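Local atomic coordinates of luciferase-like monooxygenase (Streptomyces bottropensis, PDB entry 4US5), a protein that probably acts as a flavin-dependent monooxygenase of the bacterial luciferase family, incorporating one atom of molecular oxygen into an organic substrate. Residues E92-L97 and D103-G108; A146-D151 and P166-L171; H243-R248 and L257-D262. All coordinates share one frame; numbering follows the deposited sequence.

Interaction 1. Residues E92-L97 and D103-G108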
ATOM      1  N   GLU B  92       3.177  -8.899  -5.630  1.00 17.33           N
ATOM      2  CA  GLU B  92       2.519  -9.188  -4.355  1.00 18.62           C
ATOM      3  C   GLU B  92       1.574  -8.052  -3.922  1.00 18.24           C
ATOM      4  O   GLU B  92       0.456  -8.283  -3.500  1.00 17.86           O
ATOM      5  CB  GLU B  92       3.527  -9.377  -3.252  1.00 19.30           C
ATOM      6  CG  GLU B  92       4.309 -10.656  -3.323  1.00 22.75           C
ATOM      7  CD  GLU B  92       5.315 -10.771  -2.208  1.00 23.12           C
ATOM      8  OE1 GLU B  92       5.806  -9.706  -1.727  1.00 23.19           O
ATOM      9  OE2 GLU B  92       5.692 -11.948  -1.875  1.00 22.63           O
ATOM     10  N   VAL B  93       2.062  -6.828  -4.025  1.00 17.08           N
ATOM     11  CA  VAL B  93       1.250  -5.659  -3.657  1.00 17.54           C
ATOM     12  C   VAL B  93      -0.046  -5.638  -4.475  1.00 18.65           C
ATOM     13  O   VAL B  93      -1.137  -5.455  -3.938  1.00 16.48           O
ATOM     14  CB  VAL B  93       2.074  -4.361  -3.860  1.00 16.89           C
ATOM     15  CG1 VAL B  93       1.207  -3.109  -3.834  1.00 17.75           C
ATOM     16  CG2 VAL B  93       3.170  -4.254  -2.780  1.00 17.33           C
ATOM     17  N   PHE B  94       0.075  -5.824  -5.779  1.00 16.59           N
ATOM     18  CA  PHE B  94      -1.070  -5.692  -6.630  1.00 16.12           C
ATOM     19  C   PHE B  94      -1.957  -6.920  -6.606  1.00 18.20           C
ATOM     20  O   PHE B  94      -3.147  -6.802  -6.822  1.00 21.52           O
ATOM     21  CB  PHE B  94      -0.685  -5.195  -8.021  1.00 14.98           C
ATOM     22  CG  PHE B  94      -0.415  -3.693  -8.049  1.00 14.70           C
ATOM     23  CD1 PHE B  94       0.740  -3.184  -7.486  1.00 15.00           C
ATOM     24  CD2 PHE B  94      -1.374  -2.824  -8.464  1.00 14.81           C
ATOM     25  CE1 PHE B  94       0.959  -1.821  -7.445  1.00 16.04           C
ATOM     26  CE2 PHE B  94      -1.180  -1.455  -8.419  1.00 13.86           C
ATOM     27  CZ  PHE B  94      -0.024  -0.940  -7.886  1.00 14.65           C
ATOM     28  N   ARG B  95      -1.387  -8.097  -6.305  1.00 19.05           N
ATOM     29  CA  ARG B  95      -2.208  -9.254  -6.002  1.00 19.41           C
ATOM     30  C   ARG B  95      -3.044  -9.049  -4.729  1.00 19.64           C
ATOM     31  O   ARG B  95      -4.170  -9.529  -4.647  1.00 19.19           O
ATOM     32  CB  ARG B  95      -1.352 -10.541  -5.882  1.00 22.63           C
ATOM     33  CG  ARG B  95      -0.801 -11.062  -7.224  1.00 25.27           C
ATOM     34  CD  ARG B  95      -0.794 -12.576  -7.285  1.00 28.63           C
ATOM     35  NE  ARG B  95      -2.180 -12.929  -7.412  1.00 34.42           N
ATOM     36  CZ  ARG B  95      -2.832 -13.022  -8.568  1.00 34.94           C
ATOM     37  NH1 ARG B  95      -2.199 -12.947  -9.734  1.00 35.72           N
ATOM     38  NH2 ARG B  95      -4.119 -13.228  -8.539  1.00 36.71           N
ATOM     39  N   THR B  96      -2.462  -8.404  -3.731  1.00 18.09           N
ATOM     40  CA  THR B  96      -3.188  -8.101  -2.496  1.00 17.99           C
ATOM     41  C   THR B  96      -4.352  -7.142  -2.808  1.00 16.94           C
ATOM     42  O   THR B  96      -5.499  -7.378  -2.409  1.00 15.95           O
ATOM     43  CB  THR B  96      -2.229  -7.505  -1.411  1.00 18.98           C
ATOM     44  OG1 THR B  96      -1.106  -8.395  -1.207  1.00 19.32           O
ATOM     45  CG2 THR B  96      -2.966  -7.292  -0.113  1.00 18.75           C
ATOM     46  N   LEU B  97      -4.104  -6.130  -3.638  1.00 16.25           N
ATOM     47  CA  LEU B  97      -5.167  -5.233  -4.067  1.00 17.09           C
ATOM     48  C   LEU B  97      -6.251  -5.986  -4.801  1.00 17.10           C
ATOM     49  O   LEU B  97      -7.434  -5.778  -4.550  1.00 17.02           O
ATOM     50  CB  LEU B  97      -4.601  -4.085  -4.922  1.00 15.55           C
ATOM     51  CG  LEU B  97      -3.791  -3.017  -4.155  1.00 15.18           C
ATOM     52  CD1 LEU B  97      -2.992  -2.147  -5.098  1.00 14.77           C
ATOM     53  CD2 LEU B  97      -4.686  -2.143  -3.311  1.00 15.41           C
ATOM     54  N   ASP B 103     -10.879  -7.950  -9.734  1.00 20.28           N
ATOM     55  CA  ASP B 103     -10.973  -7.552 -11.138  1.00 22.62           C
ATOM     56  C   ASP B 103     -11.230  -6.048 -11.318  1.00 21.56           C
ATOM     57  O   ASP B 103     -11.741  -5.629 -12.372  1.00 22.29           O
ATOM     58  CB  ASP B 103     -12.055  -8.375 -11.888  1.00 24.75           C
ATOM     59  CG  ASP B 103     -11.811  -8.425 -13.395  1.00 26.16           C
ATOM     60  OD1 ASP B 103     -10.643  -8.470 -13.829  1.00 27.61           O
ATOM     61  OD2 ASP B 103     -12.792  -8.330 -14.144  1.00 32.00           O
ATOM     62  N   ARG B 104     -10.848  -5.230 -10.335  1.00 20.35           N
ATOM     63  CA  ARG B 104     -10.975  -3.783 -10.459  1.00 19.53           C
ATOM     64  C   ARG B 104      -9.638  -3.029 -10.595  1.00 18.13           C
ATOM     65  O   ARG B 104      -9.644  -1.785 -10.756  1.00 18.67           O
ATOM     66  CB  ARG B 104     -11.725  -3.217  -9.287  1.00 20.00           C
ATOM     67  CG  ARG B 104     -13.200  -3.627  -9.243  1.00 21.83           C
ATOM     68  CD  ARG B 104     -13.891  -2.960  -8.075  1.00 21.28           C
ATOM     69  NE  ARG B 104     -13.906  -1.529  -8.227  1.00 21.48           N
ATOM     70  CZ  ARG B 104     -13.861  -0.661  -7.227  1.00 19.65           C
ATOM     71  NH1 ARG B 104     -13.765  -1.065  -5.956  1.00 19.84           N
ATOM     72  NH2 ARG B 104     -13.867   0.630  -7.485  1.00 18.65           N
ATOM     73  N   ILE B 105      -8.519  -3.733 -10.499  1.00 17.74           N
ATOM     74  CA  ILE B 105      -7.221  -3.074 -10.269  1.00 17.12           C
ATOM     75  C   ILE B 105      -6.388  -3.032 -11.550  1.00 17.57           C
ATOM     76  O   ILE B 105      -6.203  -4.055 -12.237  1.00 18.31           O
ATOM     77  CB  ILE B 105      -6.418  -3.765  -9.140  1.00 17.34           C
ATOM     78  CG1 ILE B 105      -7.191  -3.754  -7.831  1.00 17.06           C
ATOM     79  CG2 ILE B 105      -5.040  -3.139  -8.980  1.00 17.18           C
ATOM     80  CD1 ILE B 105      -7.599  -2.391  -7.288  1.00 17.10           C
ATOM     81  N   ASP B 106      -5.880  -1.846 -11.861  1.00 17.50           N
ATOM     82  CA  ASP B 106      -4.915  -1.645 -12.928  1.00 17.59           C
ATOM     83  C   ASP B 106      -3.512  -1.494 -12.321  1.00 16.78           C
ATOM     84  O   ASP B 106      -3.304  -0.709 -11.407  1.00 17.96           O
ATOM     85  CB  ASP B 106      -5.226  -0.348 -13.699  1.00 17.89           C
ATOM     86  CG  ASP B 106      -6.481  -0.423 -14.491  1.00 18.56           C
ATOM     87  OD1 ASP B 106      -6.962  -1.564 -14.798  1.00 19.07           O
ATOM     88  OD2 ASP B 106      -7.010   0.661 -14.862  1.00 17.23           O
ATOM     89  N   LEU B 107      -2.546  -2.208 -12.888  1.00 16.84           N
ATOM     90  CA  LEU B 107      -1.173  -2.007 -12.592  1.00 17.97           C
ATOM     91  C   LEU B 107      -0.493  -1.307 -13.774  1.00 18.98           C
ATOM     92  O   LEU B 107       0.079  -1.968 -14.663  1.00 18.99           O
ATOM     93  CB  LEU B 107      -0.508  -3.345 -12.285  1.00 18.24           C
ATOM     94  CG  LEU B 107       0.981  -3.393 -11.987  1.00 18.47           C
ATOM     95  CD1 LEU B 107       1.445  -2.263 -11.082  1.00 20.54           C
ATOM     96  CD2 LEU B 107       1.337  -4.736 -11.352  1.00 18.25           C
ATOM     97  N   GLY B 108      -0.589   0.012 -13.802  1.00 16.45           N
ATOM     98  CA  GLY B 108       0.141   0.817 -14.756  1.00 16.92           C
ATOM     99  C   GLY B 108       1.579   0.997 -14.302  1.00 18.21           C
ATOM    100  O   GLY B 108       1.835   1.248 -13.118  1.00 19.01           O
TER
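I105 opens the strand by packing on F94 and L97 of the helix: its CG1 lies 3.9 Å from L97 CB, while its CG2 comes to F94 CD2 at 3.7 Å, meeting the ring at its edge, near the ring plane. A beta-branched residue suits this place, since one branch serves each partner. I105, with H98, also belongs to a bound sodium site. The next residue, D106, turns its side chain away from the helix, forming salt bridges to R42 and R74 and accepting a hydrogen bond from W44 NE1, and offers the helix just its carbonyl, with D106 O 3.7 Å from F94 CE2 in an oblique approach. L107 faces the helix again. With its CG anti to the backbone N (chi1 178°), it sets CD1 over the centre of the F94 ring, 3.5 Å from the centroid and 4° off the ring normal, a CH-pi contact. The opposite face of that ring is met by L97 CD1, offset toward the rim, so F94 is sandwiched between two leucine methyls. Were F94 cut back to an alanine, these methyls would probably lose the ring between them and a gap would open between helix and strand. The contact belongs to the beta-alpha-beta unit of strand 74-81, helix 87-100 and strand 105-110. F94 also touches S77 and V80 of the first strand, and L97 reaches helix 59-68 and I61 of the second subunit.

Interaction 2. Residues A146-D151 and P166-L171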
ATOM      1  N   ALA B 146       5.489 -12.592 -15.450  1.00 27.36           N
ATOM      2  CA  ALA B 146       5.718 -13.970 -15.053  1.00 28.94           C
ATOM      3  C   ALA B 146       5.294 -14.216 -13.609  1.00 29.13           C
ATOM      4  O   ALA B 146       4.683 -15.228 -13.294  1.00 28.52           O
ATOM      5  CB  ALA B 146       7.187 -14.350 -15.238  1.00 31.32           C
ATOM      6  N   TYR B 147       5.584 -13.271 -12.717  1.00 26.72           N
ATOM      7  CA  TYR B 147       5.144 -13.441 -11.330  1.00 26.11           C
ATOM      8  C   TYR B 147       3.632 -13.407 -11.215  1.00 22.85           C
ATOM      9  O   TYR B 147       3.051 -14.070 -10.361  1.00 27.98           O
ATOM     10  CB  TYR B 147       5.764 -12.387 -10.431  1.00 24.11           C
ATOM     11  CG  TYR B 147       7.228 -12.608 -10.120  1.00 24.01           C
ATOM     12  CD1 TYR B 147       7.684 -13.823  -9.636  1.00 24.06           C
ATOM     13  CD2 TYR B 147       8.127 -11.581 -10.243  1.00 24.71           C
ATOM     14  CE1 TYR B 147       9.006 -13.996  -9.291  1.00 26.12           C
ATOM     15  CE2 TYR B 147       9.449 -11.742  -9.928  1.00 24.81           C
ATOM     16  CZ  TYR B 147       9.885 -12.953  -9.466  1.00 25.83           C
ATOM     17  OH  TYR B 147      11.172 -13.096  -9.140  1.00 27.66           O
ATOM     18  N   LEU B 148       2.984 -12.661 -12.080  1.00 23.43           N
ATOM     19  CA  LEU B 148       1.533 -12.592 -12.102  1.00 23.12           C
ATOM     20  C   LEU B 148       0.873 -13.808 -12.793  1.00 26.56           C
ATOM     21  O   LEU B 148      -0.336 -13.913 -12.821  1.00 26.15           O
ATOM     22  CB  LEU B 148       1.057 -11.281 -12.766  1.00 24.88           C
ATOM     23  CG  LEU B 148       1.387 -10.025 -11.939  1.00 26.42           C
ATOM     24  CD1 LEU B 148       1.136  -8.773 -12.755  1.00 25.09           C
ATOM     25  CD2 LEU B 148       0.544 -10.001 -10.659  1.00 24.92           C
ATOM     26  N   ASP B 149       1.678 -14.692 -13.368  1.00 27.39           N
ATOM     27  CA  ASP B 149       1.153 -15.940 -13.992  1.00 30.24           C
ATOM     28  C   ASP B 149       1.432 -17.098 -13.069  1.00 28.63           C
ATOM     29  O   ASP B 149       2.587 -17.530 -12.926  1.00 33.63           O
ATOM     30  CB  ASP B 149       1.842 -16.172 -15.353  1.00 33.72           C
ATOM     31  CG  ASP B 149       1.426 -17.486 -16.020  1.00 37.11           C
ATOM     32  OD1 ASP B 149       0.517 -18.181 -15.506  1.00 37.68           O
ATOM     33  OD2 ASP B 149       2.012 -17.809 -17.064  1.00 40.89           O
ATOM     34  N   PRO B 150       0.387 -17.611 -12.395  1.00 31.18           N
ATOM     35  CA  PRO B 150       0.628 -18.661 -11.396  1.00 35.82           C
ATOM     36  C   PRO B 150       1.067 -20.026 -11.993  1.00 40.29           C
ATOM     37  O   PRO B 150       1.461 -20.928 -11.242  1.00 42.17           O
ATOM     38  CB  PRO B 150      -0.716 -18.780 -10.685  1.00 36.84           C
ATOM     39  CG  PRO B 150      -1.719 -18.364 -11.690  1.00 36.82           C
ATOM     40  CD  PRO B 150      -1.049 -17.341 -12.583  1.00 34.63           C
ATOM     41  N   ASP B 151       1.011 -20.168 -13.316  1.00 41.64           N
ATOM     42  CA  ASP B 151       1.472 -21.410 -13.968  1.00 48.11           C
ATOM     43  C   ASP B 151       2.858 -21.276 -14.587  1.00 48.28           C
ATOM     44  O   ASP B 151       3.228 -22.070 -15.444  1.00 58.80           O
ATOM     45  CB  ASP B 151       0.480 -21.827 -15.054  1.00 51.94           C
ATOM     46  CG  ASP B 151      -0.916 -21.965 -14.533  1.00 55.58           C
ATOM     47  OD1 ASP B 151      -1.100 -22.507 -13.430  1.00 65.85           O
ATOM     48  OD2 ASP B 151      -1.843 -21.511 -15.225  1.00 64.33           O
ATOM     49  N   PRO B 166      -4.446  -8.232 -11.549  1.00 19.21           N
ATOM     50  CA  PRO B 166      -4.492  -6.861 -11.996  1.00 19.66           C
ATOM     51  C   PRO B 166      -4.178  -6.747 -13.483  1.00 20.15           C
ATOM     52  O   PRO B 166      -3.384  -7.515 -13.985  1.00 23.00           O
ATOM     53  CB  PRO B 166      -3.390  -6.197 -11.169  1.00 19.85           C
ATOM     54  CG  PRO B 166      -2.435  -7.269 -10.893  1.00 21.39           C
ATOM     55  CD  PRO B 166      -3.282  -8.492 -10.684  1.00 20.42           C
ATOM     56  N   ALA B 167      -4.740  -5.735 -14.130  1.00 21.99           N
ATOM     57  CA  ALA B 167      -4.496  -5.466 -15.536  1.00 20.44           C
ATOM     58  C   ALA B 167      -3.216  -4.632 -15.709  1.00 20.94           C
ATOM     59  O   ALA B 167      -3.142  -3.481 -15.254  1.00 22.47           O
ATOM     60  CB  ALA B 167      -5.688  -4.738 -16.136  1.00 19.40           C
ATOM     61  N   LEU B 168      -2.252  -5.186 -16.441  1.00 20.98           N
ATOM     62  CA  LEU B 168      -0.981  -4.513 -16.720  1.00 21.71           C
ATOM     63  C   LEU B 168      -1.121  -3.459 -17.815  1.00 22.57           C
ATOM     64  O   LEU B 168      -1.595  -3.768 -18.932  1.00 21.71           O
ATOM     65  CB  LEU B 168       0.056  -5.520 -17.196  1.00 25.15           C
ATOM     66  CG  LEU B 168       0.919  -6.237 -16.159  1.00 30.50           C
ATOM     67  CD1 LEU B 168       1.912  -7.168 -16.844  1.00 32.32           C
ATOM     68  CD2 LEU B 168       1.678  -5.259 -15.243  1.00 32.67           C
ATOM     69  N   TRP B 169      -0.649  -2.249 -17.550  1.00 17.52           N
ATOM     70  CA  TRP B 169      -0.605  -1.163 -18.524  1.00 19.42           C
ATOM     71  C   TRP B 169       0.795  -0.565 -18.552  1.00 20.67           C
ATOM     72  O   TRP B 169       1.458  -0.448 -17.505  1.00 21.45           O
ATOM     73  CB  TRP B 169      -1.592  -0.034 -18.160  1.00 17.26           C
ATOM     74  CG  TRP B 169      -3.011  -0.313 -18.484  1.00 16.71           C
ATOM     75  CD1 TRP B 169      -3.859  -1.141 -17.783  1.00 16.96           C
ATOM     76  CD2 TRP B 169      -3.782   0.210 -19.567  1.00 18.10           C
ATOM     77  NE1 TRP B 169      -5.076  -1.162 -18.358  1.00 19.36           N
ATOM     78  CE2 TRP B 169      -5.075  -0.325 -19.448  1.00 16.96           C
ATOM     79  CE3 TRP B 169      -3.499   1.047 -20.649  1.00 17.41           C
ATOM     80  CZ2 TRP B 169      -6.072  -0.047 -20.350  1.00 17.99           C
ATOM     81  CZ3 TRP B 169      -4.507   1.352 -21.514  1.00 17.21           C
ATOM     82  CH2 TRP B 169      -5.774   0.783 -21.386  1.00 17.33           C
ATOM     83  N   LEU B 170       1.242  -0.140 -19.728  1.00 19.43           N
ATOM     84  CA  LEU B 170       2.502   0.590 -19.834  1.00 18.59           C
ATOM     85  C   LEU B 170       2.201   2.043 -20.135  1.00 20.67           C
ATOM     86  O   LEU B 170       1.446   2.355 -21.064  1.00 20.64           O
ATOM     87  CB  LEU B 170       3.386   0.019 -20.932  1.00 21.12           C
ATOM     88  CG  LEU B 170       4.739   0.685 -21.080  1.00 23.98           C
ATOM     89  CD1 LEU B 170       5.508   0.650 -19.761  1.00 27.30           C
ATOM     90  CD2 LEU B 170       5.567  -0.012 -22.157  1.00 26.02           C
ATOM     91  N   LEU B 171       2.788   2.914 -19.330  1.00 19.31           N
ATOM     92  CA  LEU B 171       2.685   4.348 -19.532  1.00 19.92           C
ATOM     93  C   LEU B 171       3.963   4.807 -20.154  1.00 19.67           C
ATOM     94  O   LEU B 171       5.057   4.443 -19.696  1.00 20.62           O
ATOM     95  CB  LEU B 171       2.494   5.090 -18.203  1.00 18.81           C
ATOM     96  CG  LEU B 171       1.075   5.067 -17.636  1.00 21.01           C
ATOM     97  CD1 LEU B 171       0.675   3.658 -17.143  1.00 22.42           C
ATOM     98  CD2 LEU B 171       0.979   6.068 -16.519  1.00 23.56           C
TER
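L148 reaches from the C-terminal region of helix 134-147 with a forked end that touches P166, just before strand 167-172, and L168 within it. Its CG stands anti to its own carbonyl carbon (chi1 -68°), and chi2 at 169° carries CD1 on in the extended line toward L168, while CD2 branches off to the side, onto P166. CD2 rests against the pyrrolidine ring of P166, 4.0 Å from CG and 4.1 Å from CD of that proline, the two side chains crossing at a slant. The other methyl, CD1, approaches L168 CG at 4.3 Å, a looser touch. Between these partners A167 turns its methyl away, as alternation along a strand requires, and packs on D106. P166 suits the entrance to the strand because its rigid ring offers an apolar surface whose position is fixed by the backbone. Beyond L148 the chain turns off: D149 OD1 accepts from D151 N at 3.0 Å from above the carboxylate plane, forming an Asx turn. A91 and R95 of helix 87-100 also pack on L148. The contact is wholly apolar between the two segments and buries just 122 Å², so it contributes a modest, non-directional touch between the chain around L148 and the P166-L168 region.

Interaction 3. Residues H243-R248 and L257-D262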
ATOM      1  N   HIS B 243      -1.375  27.036 -13.855  1.00 20.14           N
ATOM      2  CA  HIS B 243      -0.439  26.176 -14.531  1.00 20.20           C
ATOM      3  C   HIS B 243       0.624  26.978 -15.292  1.00 19.99           C
ATOM      4  O   HIS B 243       1.792  26.602 -15.342  1.00 22.69           O
ATOM      5  CB  HIS B 243      -1.190  25.270 -15.479  1.00 21.02           C
ATOM      6  CG  HIS B 243      -0.517  23.969 -15.703  1.00 18.81           C
ATOM      7  ND1 HIS B 243      -1.132  22.929 -16.340  1.00 21.00           N
ATOM      8  CD2 HIS B 243       0.705  23.520 -15.337  1.00 19.92           C
ATOM      9  CE1 HIS B 243      -0.310  21.896 -16.382  1.00 19.20           C
ATOM     10  NE2 HIS B 243       0.793  22.217 -15.738  1.00 20.36           N
ATOM     11  N   ARG B 244       0.168  28.030 -15.954  1.00 19.70           N
ATOM     12  CA  ARG B 244       1.045  28.896 -16.690  1.00 20.53           C
ATOM     13  C   ARG B 244       2.141  29.449 -15.759  1.00 20.83           C
ATOM     14  O   ARG B 244       3.329  29.447 -16.121  1.00 22.04           O
ATOM     15  CB  ARG B 244       0.251  30.022 -17.319  1.00 20.96           C
ATOM     16  CG  ARG B 244      -0.675  29.590 -18.429  1.00 21.23           C
ATOM     17  CD  ARG B 244      -1.512  30.745 -18.934  1.00 22.86           C
ATOM     18  NE  ARG B 244      -0.669  31.740 -19.586  1.00 23.22           N
ATOM     19  CZ  ARG B 244      -0.892  33.046 -19.579  1.00 27.70           C
ATOM     20  NH1 ARG B 244      -1.949  33.555 -18.973  1.00 25.58           N
ATOM     21  NH2 ARG B 244      -0.011  33.864 -20.182  1.00 30.22           N
ATOM     22  N   LEU B 245       1.725  29.946 -14.601  1.00 20.67           N
ATOM     23  CA  LEU B 245       2.678  30.557 -13.631  1.00 20.85           C
ATOM     24  C   LEU B 245       3.576  29.500 -13.030  1.00 21.68           C
ATOM     25  O   LEU B 245       4.755  29.742 -12.819  1.00 22.59           O
ATOM     26  CB  LEU B 245       1.933  31.298 -12.527  1.00 19.41           C
ATOM     27  CG  LEU B 245       2.799  31.943 -11.424  1.00 20.37           C
ATOM     28  CD1 LEU B 245       3.805  32.901 -12.036  1.00 22.31           C
ATOM     29  CD2 LEU B 245       1.926  32.652 -10.401  1.00 20.97           C
ATOM     30  N   PHE B 246       3.036  28.290 -12.817  1.00 20.58           N
ATOM     31  CA  PHE B 246       3.869  27.197 -12.314  1.00 23.33           C
ATOM     32  C   PHE B 246       4.997  26.950 -13.289  1.00 24.61           C
ATOM     33  O   PHE B 246       6.153  26.795 -12.888  1.00 24.99           O
ATOM     34  CB  PHE B 246       3.034  25.913 -12.081  1.00 21.57           C
ATOM     35  CG  PHE B 246       3.812  24.765 -11.478  1.00 21.80           C
ATOM     36  CD1 PHE B 246       4.109  24.731 -10.134  1.00 22.99           C
ATOM     37  CD2 PHE B 246       4.240  23.718 -12.286  1.00 22.90           C
ATOM     38  CE1 PHE B 246       4.832  23.682  -9.579  1.00 25.59           C
ATOM     39  CE2 PHE B 246       4.959  22.656 -11.753  1.00 24.38           C
ATOM     40  CZ  PHE B 246       5.244  22.626 -10.394  1.00 25.23           C
ATOM     41  N   HIS B 247       4.708  27.003 -14.582  1.00 25.49           N
ATOM     42  CA  HIS B 247       5.778  26.817 -15.560  1.00 27.76           C
ATOM     43  C   HIS B 247       6.790  27.963 -15.599  1.00 26.07           C
ATOM     44  O   HIS B 247       7.964  27.724 -15.773  1.00 26.43           O
ATOM     45  CB  HIS B 247       5.234  26.598 -16.968  1.00 27.60           C
ATOM     46  CG  HIS B 247       5.053  25.166 -17.305  1.00 30.64           C
ATOM     47  ND1 HIS B 247       3.960  24.448 -16.874  1.00 33.72           N
ATOM     48  CD2 HIS B 247       5.844  24.294 -17.971  1.00 30.81           C
ATOM     49  CE1 HIS B 247       4.083  23.195 -17.266  1.00 29.97           C
ATOM     50  NE2 HIS B 247       5.194  23.089 -17.973  1.00 36.37           N
ATOM     51  N   ARG B 248       6.307  29.197 -15.514  1.00 24.63           N
ATOM     52  CA  ARG B 248       7.213  30.366 -15.474  1.00 24.53           C
ATOM     53  C   ARG B 248       8.172  30.181 -14.319  1.00 26.34           C
ATOM     54  O   ARG B 248       9.391  30.348 -14.465  1.00 29.45           O
ATOM     55  CB  ARG B 248       6.428  31.676 -15.301  1.00 25.03           C
ATOM     56  CG  ARG B 248       7.319  32.863 -14.943  1.00 25.46           C
ATOM     57  CD  ARG B 248       6.532  34.145 -14.744  1.00 25.72           C
ATOM     58  NE  ARG B 248       6.105  34.744 -16.011  1.00 24.90           N
ATOM     59  CZ  ARG B 248       5.420  35.878 -16.103  1.00 28.37           C
ATOM     60  NH1 ARG B 248       5.092  36.560 -15.018  1.00 30.53           N
ATOM     61  NH2 ARG B 248       5.091  36.350 -17.285  1.00 29.93           N
ATOM     62  N   LEU B 257       4.495  25.432  -4.326  1.00 24.71           N
ATOM     63  CA  LEU B 257       3.216  24.813  -4.487  1.00 22.91           C
ATOM     64  C   LEU B 257       2.441  25.495  -5.616  1.00 23.27           C
ATOM     65  O   LEU B 257       2.750  26.629  -5.996  1.00 20.17           O
ATOM     66  CB  LEU B 257       2.435  24.882  -3.177  1.00 24.02           C
ATOM     67  CG  LEU B 257       3.126  24.330  -1.911  1.00 25.36           C
ATOM     68  CD1 LEU B 257       2.151  24.402  -0.748  1.00 26.74           C
ATOM     69  CD2 LEU B 257       3.635  22.912  -2.101  1.00 26.61           C
ATOM     70  N   LEU B 258       1.423  24.796  -6.167  1.00 20.00           N
ATOM     71  CA  LEU B 258       0.611  25.393  -7.215  1.00 21.44           C
ATOM     72  C   LEU B 258       0.003  26.727  -6.739  1.00 20.72           C
ATOM     73  O   LEU B 258      -0.638  26.787  -5.694  1.00 20.18           O
ATOM     74  CB  LEU B 258      -0.512  24.458  -7.672  1.00 20.18           C
ATOM     75  CG  LEU B 258      -0.196  23.251  -8.546  1.00 21.94           C
ATOM     76  CD1 LEU B 258      -1.516  22.688  -9.119  1.00 21.36           C
ATOM     77  CD2 LEU B 258       0.745  23.572  -9.661  1.00 26.59           C
ATOM     78  N   PRO B 259       0.212  27.817  -7.520  1.00 21.34           N
ATOM     79  CA  PRO B 259      -0.309  29.123  -7.078  1.00 20.43           C
ATOM     80  C   PRO B 259      -1.825  29.328  -7.317  1.00 21.75           C
ATOM     81  O   PRO B 259      -2.417  28.733  -8.245  1.00 20.08           O
ATOM     82  CB  PRO B 259       0.485  30.108  -7.919  1.00 21.54           C
ATOM     83  CG  PRO B 259       0.818  29.369  -9.177  1.00 20.99           C
ATOM     84  CD  PRO B 259       1.007  27.924  -8.760  1.00 19.67           C
ATOM     85  N   PRO B 260      -2.447  30.217  -6.528  1.00 22.30           N
ATOM     86  CA  PRO B 260      -3.876  30.489  -6.736  1.00 22.19           C
ATOM     87  C   PRO B 260      -4.120  31.160  -8.071  1.00 21.37           C
ATOM     88  O   PRO B 260      -3.254  31.900  -8.555  1.00 23.53           O
ATOM     89  CB  PRO B 260      -4.261  31.392  -5.546  1.00 23.75           C
ATOM     90  CG  PRO B 260      -3.040  31.595  -4.730  1.00 24.67           C
ATOM     91  CD  PRO B 260      -1.860  30.962  -5.400  1.00 22.66           C
ATOM     92  N   ALA B 261      -5.300  30.919  -8.641  1.00 21.60           N
ATOM     93  CA  ALA B 261      -5.622  31.371  -9.983  1.00 22.45           C
ATOM     94  C   ALA B 261      -5.531  32.896 -10.132  1.00 23.87           C
ATOM     95  O   ALA B 261      -4.941  33.396 -11.085  1.00 27.16           O
ATOM     96  CB  ALA B 261      -7.011  30.872 -10.388  1.00 22.12           C
ATOM     97  N   ASP B 262      -6.160  33.624  -9.228  1.00 26.60           N
ATOM     98  CA  ASP B 262      -6.247  35.100  -9.371  1.00 30.40           C
ATOM     99  C   ASP B 262      -4.877  35.752  -9.270  1.00 28.68           C
ATOM    100  O   ASP B 262      -4.512  36.584 -10.103  1.00 29.09           O
ATOM    101  CB  ASP B 262      -7.240  35.680  -8.374  1.00 30.21           C
ATOM    102  CG  ASP B 262      -8.680  35.323  -8.719  1.00 33.52           C
ATOM    103  OD1 ASP B 262      -9.019  35.293  -9.921  1.00 34.23           O
ATOM    104  OD2 ASP B 262      -9.473  35.084  -7.799  1.00 38.54           O
TER
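F246 and L245 both carry CG anti to the backbone N, chi1 -176° and 178°, and these matching torsions direct two successive side chains of helix 233-251 at the chain that leads into helix 261-268. L258 instead has CG anti to its carbonyl carbon, beside the backbone N. Although its CB does not point at the helix, the side chain still gets there: CD1 continues the extended chain, and the other branch, CD2, reaches F246. That methyl lies over one face of the ring, 3.6 Å from F246 CD1 and 4.0 Å from the ring centroid. At 28° off the normal, the CH-pi contact is displaced toward the CG-CD1 side instead of standing over the ring centre. A leucine suits this place because its branched end can set one methyl on the aromatic face, and a phenylalanine because it presents a broad, flat surface to it.

P259 follows and turns its ring toward the helix. Its CG approaches L245 CD2 at 3.7 Å, and its CB is 3.8 Å from the same methyl, so CD2 sits against the CB-CG edge of the ring, the two side chains crossing at a slant. P259 CD makes a longer approach, 4.4 Å, to F246 CB, which places the proline against both neighbouring residues of the helix. P260 then precedes helix 261-268 at its N-cap.

Around the contact, F246 meets F53 edge-to-face, L245 also packs on L263 and A264, and P259 O accepts from T242 OG1, while L258 is paired through its backbone with V15 and E17. Across the two segments themselves the chemistry is entirely that of carbon surfaces. Orientation therefore depends on methyl-on-ring and leucine-on-proline fit, while the polar bonds of the linker's backbone go to partners outside.

The three contacts follow one another along the chain, each closing before the next opens, and all belong to the luciferase-like monooxygenase domain, of TIM-barrel type. Interactions 1 and 2 are close neighbours, their centres 9 Å apart, because strands 105-110 and 167-172 lie side by side in the parallel sheet; backbone bonds from L107 N to A167 O and from A167 N to I105 O probably join them directly. Together they fasten outer helical elements, helix 87-100 and the C-terminal region of helix 134-147, to neighbouring strands of the barrel. Interaction 3, about 34 and 38 Å from the other two between centres, joins helix 233-251 to the approach to helix 261-268 on the far side of the chain's centre.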